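Local coordinates for DUF416 domain-containing protein (Shewanella baltica, PDB 2Q9R) that is of unknown function but, as a helical member of the DUF416 family, is seen to hold benzoic acid in a pocket, at residues A[27-30]-A[31-34]; A[90-93]-A[94-98]. All blocks are in the same frame, centred on the assembly; numbering follows the deposited sequence.

In the fold
Both contacts are local, each made between successive turns of one chain. Contact 1 is the deeper: none of its touching residues is exposed, and its centre, inside helix 17-42, lies about 6 Å from the centre of the chain. Contact 2, at the start of helix 92-111, is more peripheral, about 12 Å from that centre, and reaches the surface at Tyr-93. The two helices touch here, with Asn-34 CB 4.0 Å from Pro-94 CB and Met-31 O 3.9 Å from Ala-98 CB. Each contact contains a proline and a selenomethionine. In contact 1 the backbone bonding is disturbed at a kink, whereas contact 2 has three regular backbone bonds. Asn-34, Gly-91 and Pro-94 line the benzoic acid pocket.

Contact 1: A[27-30]-A[31-34]; sequences LCQR and MLPN
Met-31, modelled as selenomethionine, lies alongside the preceding turn, against Leu-27. Its CG is anti to its carbonyl carbon; this chi1 of -61° sets CG 3.4 Å from Leu-27 O, and the extended chain beyond carries CE to 4.3 Å from Leu-27 CB. Elsewhere on the helix, Gln-29 and Leu-32 cross obliquely: the bend of Gln-29 at chi2 (71°) turns its amide so that NE2 lies 3.8 Å from Leu-32 CD2, while OE1 is hydrogen-bonded to Trp-58. Arg-30 reaches out in an extended chain to a salt bridge with Glu-158.

The backbone records a disturbance. Met-31 N makes two weak bonds, to Leu-27 O at 3.5 Å and to Cys-28 O at 3.3 Å. Leu-32 N instead bonds to Gln-29 O at 3.2 Å, an i to i-3 pairing whose donor stands above the carbonyl plane. Pro-33 has no N-H for Gln-29 O; its CD lies 3.4 Å from Arg-30 O, and Asn-34 N turns to Met-31 O. With Met-31 and Cys-28 against Ala-101 of helix 92-111 and Leu-27 against Leu-161 of helix 153-170, this is a proline-kinked helix within an all-helical fold.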
ATOM      1  N   LEU A  27      -9.350  -5.625 -14.923  1.00 42.39           N
ATOM      2  CA  LEU A  27      -9.633  -5.098 -13.592  1.00 42.68           C
ATOM      3  C   LEU A  27     -10.314  -6.120 -12.663  1.00 40.33           C
ATOM      4  O   LEU A  27     -10.042  -6.153 -11.491  1.00 34.73           O
ATOM      5  CB  LEU A  27     -10.469  -3.796 -13.659  1.00 44.00           C
ATOM      6  CG  LEU A  27      -9.777  -2.543 -14.199  1.00 46.43           C
ATOM      7  CD1 LEU A  27     -10.654  -1.322 -13.962  1.00 41.16           C
ATOM      8  CD2 LEU A  27      -8.301  -2.348 -13.622  1.00 36.78           C
ATOM      9  N   CYS A  28     -11.198  -6.952 -13.163  1.00 39.56           N
ATOM     10  CA  CYS A  28     -11.896  -7.889 -12.289  1.00 43.44           C
ATOM     11  C   CYS A  28     -10.956  -8.971 -11.840  1.00 42.53           C
ATOM     12  O   CYS A  28     -11.044  -9.416 -10.725  1.00 42.83           O
ATOM     13  CB  CYS A  28     -13.085  -8.529 -12.976  1.00 44.83           C
ATOM     14  SG  CYS A  28     -14.490  -7.447 -13.156  1.00 42.71           S
ATOM     15  N   GLN A  29     -10.076  -9.407 -12.742  1.00 41.35           N
ATOM     16  CA  GLN A  29      -9.095 -10.401 -12.419  1.00 40.15           C
ATOM     17  C   GLN A  29      -8.206  -9.895 -11.281  1.00 41.94           C
ATOM     18  O   GLN A  29      -7.899 -10.629 -10.397  1.00 39.40           O
ATOM     19  CB  GLN A  29      -8.236 -10.762 -13.627  1.00 38.60           C
ATOM     20  CG  GLN A  29      -7.136 -11.749 -13.320  1.00 43.39           C
ATOM     21  CD  GLN A  29      -7.663 -13.124 -13.053  1.00 45.36           C
ATOM     22  OE1 GLN A  29      -8.424 -13.610 -13.833  1.00 41.80           O
ATOM     23  NE2 GLN A  29      -7.288 -13.745 -11.943  1.00 38.49           N
ATOM     24  N   ARG A  30      -7.808  -8.639 -11.344  1.00 41.64           N
ATOM     25  CA  ARG A  30      -6.919  -8.050 -10.366  1.00 42.38           C
ATOM     26  C   ARG A  30      -7.481  -8.009  -8.928  1.00 39.39           C
ATOM     27  O   ARG A  30      -6.731  -8.080  -7.967  1.00 45.70           O
ATOM     28  CB  ARG A  30      -6.543  -6.645 -10.890  1.00 43.75           C
ATOM     29  CG  ARG A  30      -5.614  -5.850 -10.047  1.00 41.90           C
ATOM     30  CD  ARG A  30      -5.005  -4.723 -10.879  1.00 41.84           C
ATOM     31  NE  ARG A  30      -4.396  -3.694 -10.075  1.00 42.99           N
ATOM     32  CZ  ARG A  30      -4.989  -2.560  -9.689  1.00 42.81           C
ATOM     33  NH1 ARG A  30      -6.245  -2.272 -10.018  1.00 38.18           N
ATOM     34  NH2 ARG A  30      -4.312  -1.699  -8.962  1.00 39.63           N
HETATM   35  N   MSE A  31      -8.798  -7.931  -8.802  1.00 41.81           N
HETATM   36  CA  MSE A  31      -9.489  -7.966  -7.519  1.00 39.44           C
HETATM   37  C   MSE A  31      -9.568  -9.355  -6.831  1.00 41.77           C
HETATM   38  O   MSE A  31      -9.835  -9.432  -5.618  1.00 39.71           O
HETATM   39  CB  MSE A  31     -10.933  -7.487  -7.727  1.00 39.64           C
HETATM   40  CG  MSE A  31     -11.123  -6.053  -8.252  1.00 33.68           C
HETATM   41 SE   MSE A  31     -12.971  -5.766  -8.732  0.75 36.59          SE
HETATM   42  CE  MSE A  31     -12.725  -4.430 -10.005  1.00 36.09           C
ATOM     43  N   LEU A  32      -9.345 -10.447  -7.568  1.00 39.22           N
ATOM     44  CA  LEU A  32      -9.556 -11.772  -7.005  1.00 39.18           C
ATOM     45  C   LEU A  32      -8.898 -12.058  -5.628  1.00 41.40           C
ATOM     46  O   LEU A  32      -9.505 -12.694  -4.765  1.00 41.81           O
ATOM     47  CB  LEU A  32      -9.137 -12.834  -8.019  1.00 41.43           C
ATOM     48  CG  LEU A  32      -9.351 -14.301  -7.679  1.00 40.36           C
ATOM     49  CD1 LEU A  32     -10.855 -14.579  -7.351  1.00 43.35           C
ATOM     50  CD2 LEU A  32      -8.858 -15.208  -8.841  1.00 39.12           C
ATOM     51  N   PRO A  33      -7.631 -11.677  -5.448  1.00 42.29           N
ATOM     52  CA  PRO A  33      -7.004 -11.929  -4.140  1.00 42.73           C
ATOM     53  C   PRO A  33      -7.778 -11.402  -2.938  1.00 42.35           C
ATOM     54  O   PRO A  33      -7.713 -11.975  -1.849  1.00 42.35           O
ATOM     55  CB  PRO A  33      -5.664 -11.237  -4.272  1.00 45.51           C
ATOM     56  CG  PRO A  33      -5.361 -11.321  -5.744  1.00 41.98           C
ATOM     57  CD  PRO A  33      -6.680 -11.057  -6.391  1.00 41.17           C
ATOM     58  N   ASN A  34      -8.503 -10.308  -3.127  1.00 39.84           N
ATOM     59  CA  ASN A  34      -9.290  -9.768  -2.067  1.00 40.52           C
ATOM     60  C   ASN A  34     -10.345 -10.786  -1.621  1.00 40.51           C
ATOM     61  O   ASN A  34     -10.567 -10.987  -0.432  1.00 42.34           O
ATOM     62  CB  ASN A  34      -9.963  -8.474  -2.518  1.00 42.39           C
ATOM     63  CG  ASN A  34      -8.978  -7.357  -2.857  1.00 40.95           C
ATOM     64  OD1 ASN A  34      -7.841  -7.285  -2.348  1.00 43.97           O
ATOM     65  ND2 ASN A  34      -9.422  -6.463  -3.739  1.00 40.74           N
TER

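Contact 2: A[90-93]-A[94-98]; sequences YGVY and PAMDA. With BEZ (benzoic acid), chain E.
Three successive i to i-4 backbone bonds join 90-93 to 94-98: Ala-95 N to Gly-91 O (3.0 Å), Met-96 N to Val-92 O (2.9 Å) and Asp-97 N to Tyr-93 O (3.1 Å). Pro-94, lacking an N-H, lies in this first turn, and the side chains of Tyr-90 and Pro-94 cross at about a right angle. Tyr-90 CE2 approaches Pro-94 CD to 3.7 Å, an oblique contact placed by CG lying anti to the backbone N (chi1 -178°). One face of the Tyr-90 ring is also met, toward its rim, by Tyr-93 CB.

Further along, Met-96, a selenomethionine, runs beside both Val-92 and Tyr-93. Its chain is extended as far as SE and then bends at chi3 (-11°), which brings CE 3.9 Å from Tyr-93 CD1 and 4.1 Å from Val-92 CG2. Asp-97 points its OD2 to a hydrogen bond with Thr-127.

Benzoic acid packs against the start of the turn: Gly-91, with no side chain, lets the ring come to 3.6 Å (C2 to Gly-91 CA), and C5 lies 3.8 Å from Pro-94 CG. With an alanine at Pro-94, CG and CD are gone, and a gap is likely to open between the Tyr-90 ring and benzoic acid, leaving both less firmly seated. Toward benzoic acid the contact presents carbon, from Gly-91 CA and the Pro-94 ring, while His-152 and Ser-136 of the second subunit hydrogen-bond the ligand, consistent with a site shared between subunits.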
ATOM      1  N   TYR A  90     -13.113  -6.102   8.064  1.00 45.36           N
ATOM      2  CA  TYR A  90     -13.229  -5.124   6.984  1.00 46.07           C
ATOM      3  C   TYR A  90     -13.282  -5.828   5.599  1.00 45.16           C
ATOM      4  O   TYR A  90     -13.930  -5.330   4.666  1.00 41.91           O
ATOM      5  CB  TYR A  90     -12.075  -4.070   7.000  1.00 47.34           C
ATOM      6  CG  TYR A  90     -12.270  -3.059   5.891  1.00 42.85           C
ATOM      7  CD1 TYR A  90     -13.187  -2.022   6.024  1.00 48.51           C
ATOM      8  CD2 TYR A  90     -11.623  -3.210   4.674  1.00 46.84           C
ATOM      9  CE1 TYR A  90     -13.422  -1.123   4.997  1.00 45.86           C
ATOM     10  CE2 TYR A  90     -11.851  -2.327   3.632  1.00 41.84           C
ATOM     11  CZ  TYR A  90     -12.771  -1.298   3.783  1.00 42.90           C
ATOM     12  OH  TYR A  90     -12.981  -0.418   2.741  1.00 46.56           O
ATOM     13  N   GLY A  91     -12.579  -6.957   5.480  1.00 42.47           N
ATOM     14  CA  GLY A  91     -12.441  -7.681   4.208  1.00 40.93           C
ATOM     15  C   GLY A  91     -13.739  -8.017   3.508  1.00 40.32           C
ATOM     16  O   GLY A  91     -13.769  -8.208   2.274  1.00 38.31           O
ATOM     17  N   VAL A  92     -14.832  -8.081   4.251  1.00 38.68           N
ATOM     18  CA  VAL A  92     -16.126  -8.290   3.621  1.00 39.70           C
ATOM     19  C   VAL A  92     -16.361  -7.267   2.503  1.00 41.44           C
ATOM     20  O   VAL A  92     -16.925  -7.600   1.466  1.00 39.52           O
ATOM     21  CB  VAL A  92     -17.296  -8.286   4.648  1.00 40.51           C
ATOM     22  CG1 VAL A  92     -17.480  -6.892   5.300  1.00 38.67           C
ATOM     23  CG2 VAL A  92     -18.582  -8.805   3.976  1.00 40.62           C
ATOM     24  N   TYR A  93     -15.872  -6.031   2.685  1.00 41.51           N
ATOM     25  CA  TYR A  93     -16.113  -4.986   1.721  1.00 39.64           C
ATOM     26  C   TYR A  93     -15.380  -5.187   0.392  1.00 41.47           C
ATOM     27  O   TYR A  93     -16.018  -5.218  -0.648  1.00 39.86           O
ATOM     28  CB  TYR A  93     -15.899  -3.603   2.348  1.00 40.25           C
ATOM     29  CG  TYR A  93     -16.909  -3.319   3.454  1.00 35.42           C
ATOM     30  CD1 TYR A  93     -18.227  -3.023   3.153  1.00 38.70           C
ATOM     31  CD2 TYR A  93     -16.541  -3.392   4.793  1.00 39.24           C
ATOM     32  CE1 TYR A  93     -19.179  -2.799   4.145  1.00 42.97           C
ATOM     33  CE2 TYR A  93     -17.476  -3.137   5.793  1.00 37.58           C
ATOM     34  CZ  TYR A  93     -18.795  -2.853   5.464  1.00 42.22           C
ATOM     35  OH  TYR A  93     -19.722  -2.619   6.459  1.00 40.07           O
ATOM     36  N   PRO A  94     -14.046  -5.304   0.406  1.00 41.37           N
ATOM     37  CA  PRO A  94     -13.415  -5.637  -0.875  1.00 41.32           C
ATOM     38  C   PRO A  94     -13.827  -6.984  -1.502  1.00 43.64           C
ATOM     39  O   PRO A  94     -13.866  -7.096  -2.741  1.00 42.03           O
ATOM     40  CB  PRO A  94     -11.897  -5.587  -0.574  1.00 42.65           C
ATOM     41  CG  PRO A  94     -11.746  -5.427   0.896  1.00 44.01           C
ATOM     42  CD  PRO A  94     -13.080  -5.067   1.489  1.00 41.24           C
ATOM     43  N   ALA A  95     -14.107  -7.993  -0.678  1.00 44.35           N
ATOM     44  CA  ALA A  95     -14.581  -9.292  -1.176  1.00 43.38           C
ATOM     45  C   ALA A  95     -15.900  -9.130  -1.923  1.00 42.84           C
ATOM     46  O   ALA A  95     -16.039  -9.620  -3.040  1.00 42.49           O
ATOM     47  CB  ALA A  95     -14.726 -10.310  -0.035  1.00 44.34           C
HETATM   48  N   MSE A  96     -16.856  -8.439  -1.296  1.00 41.19           N
HETATM   49  CA  MSE A  96     -18.121  -8.132  -1.927  1.00 40.97           C
HETATM   50  C   MSE A  96     -17.960  -7.412  -3.266  1.00 41.60           C
HETATM   51  O   MSE A  96     -18.652  -7.735  -4.239  1.00 43.02           O
HETATM   52  CB  MSE A  96     -18.977  -7.289  -0.979  1.00 40.24           C
HETATM   53  CG  MSE A  96     -20.348  -7.005  -1.489  1.00 46.58           C
HETATM   54 SE   MSE A  96     -21.314  -5.892  -0.278  0.75 46.15          SE
HETATM   55  CE  MSE A  96     -20.079  -5.923   1.412  1.00 46.99           C
ATOM     56  N   ASP A  97     -17.054  -6.433  -3.285  1.00 46.29           N
ATOM     57  CA  ASP A  97     -16.807  -5.599  -4.453  1.00 44.98           C
ATOM     58  C   ASP A  97     -16.250  -6.452  -5.598  1.00 41.62           C
ATOM     59  O   ASP A  97     -16.626  -6.265  -6.731  1.00 41.65           O
ATOM     60  CB  ASP A  97     -15.781  -4.491  -4.136  1.00 44.38           C
ATOM     61  CG  ASP A  97     -16.296  -3.383  -3.200  1.00 42.81           C
ATOM     62  OD1 ASP A  97     -17.495  -3.308  -2.854  1.00 44.29           O
ATOM     63  OD2 ASP A  97     -15.460  -2.511  -2.854  1.00 48.77           O
ATOM     64  N   ALA A  98     -15.378  -7.399  -5.257  1.00 41.35           N
ATOM     65  CA  ALA A  98     -14.764  -8.323  -6.221  1.00 40.79           C
ATOM     66  C   ALA A  98     -15.800  -9.183  -6.910  1.00 44.05           C
ATOM     67  O   ALA A  98     -15.814  -9.275  -8.132  1.00 43.66           O
ATOM     68  CB  ALA A  98     -13.748  -9.225  -5.558  1.00 40.25           C
TER
HETATM   69  C   BEZ E 203      -7.891  -6.489   5.016  1.00 42.19           C
HETATM   70  O1  BEZ E 203      -6.826  -5.824   4.811  1.00 41.62           O
HETATM   71  O2  BEZ E 203      -8.515  -6.455   6.121  1.00 42.44           O
HETATM   72  C1  BEZ E 203      -8.424  -7.357   3.929  1.00 45.92           C
HETATM   73  C2  BEZ E 203      -8.990  -8.617   4.239  1.00 37.52           C
HETATM   74  C3  BEZ E 203      -9.472  -9.405   3.195  1.00 35.40           C
HETATM   75  C4  BEZ E 203      -9.404  -8.946   1.882  1.00 37.35           C
HETATM   76  C5  BEZ E 203      -8.840  -7.702   1.591  1.00 45.68           C
HETATM   77  C6  BEZ E 203      -8.351  -6.884   2.624  1.00 37.61           C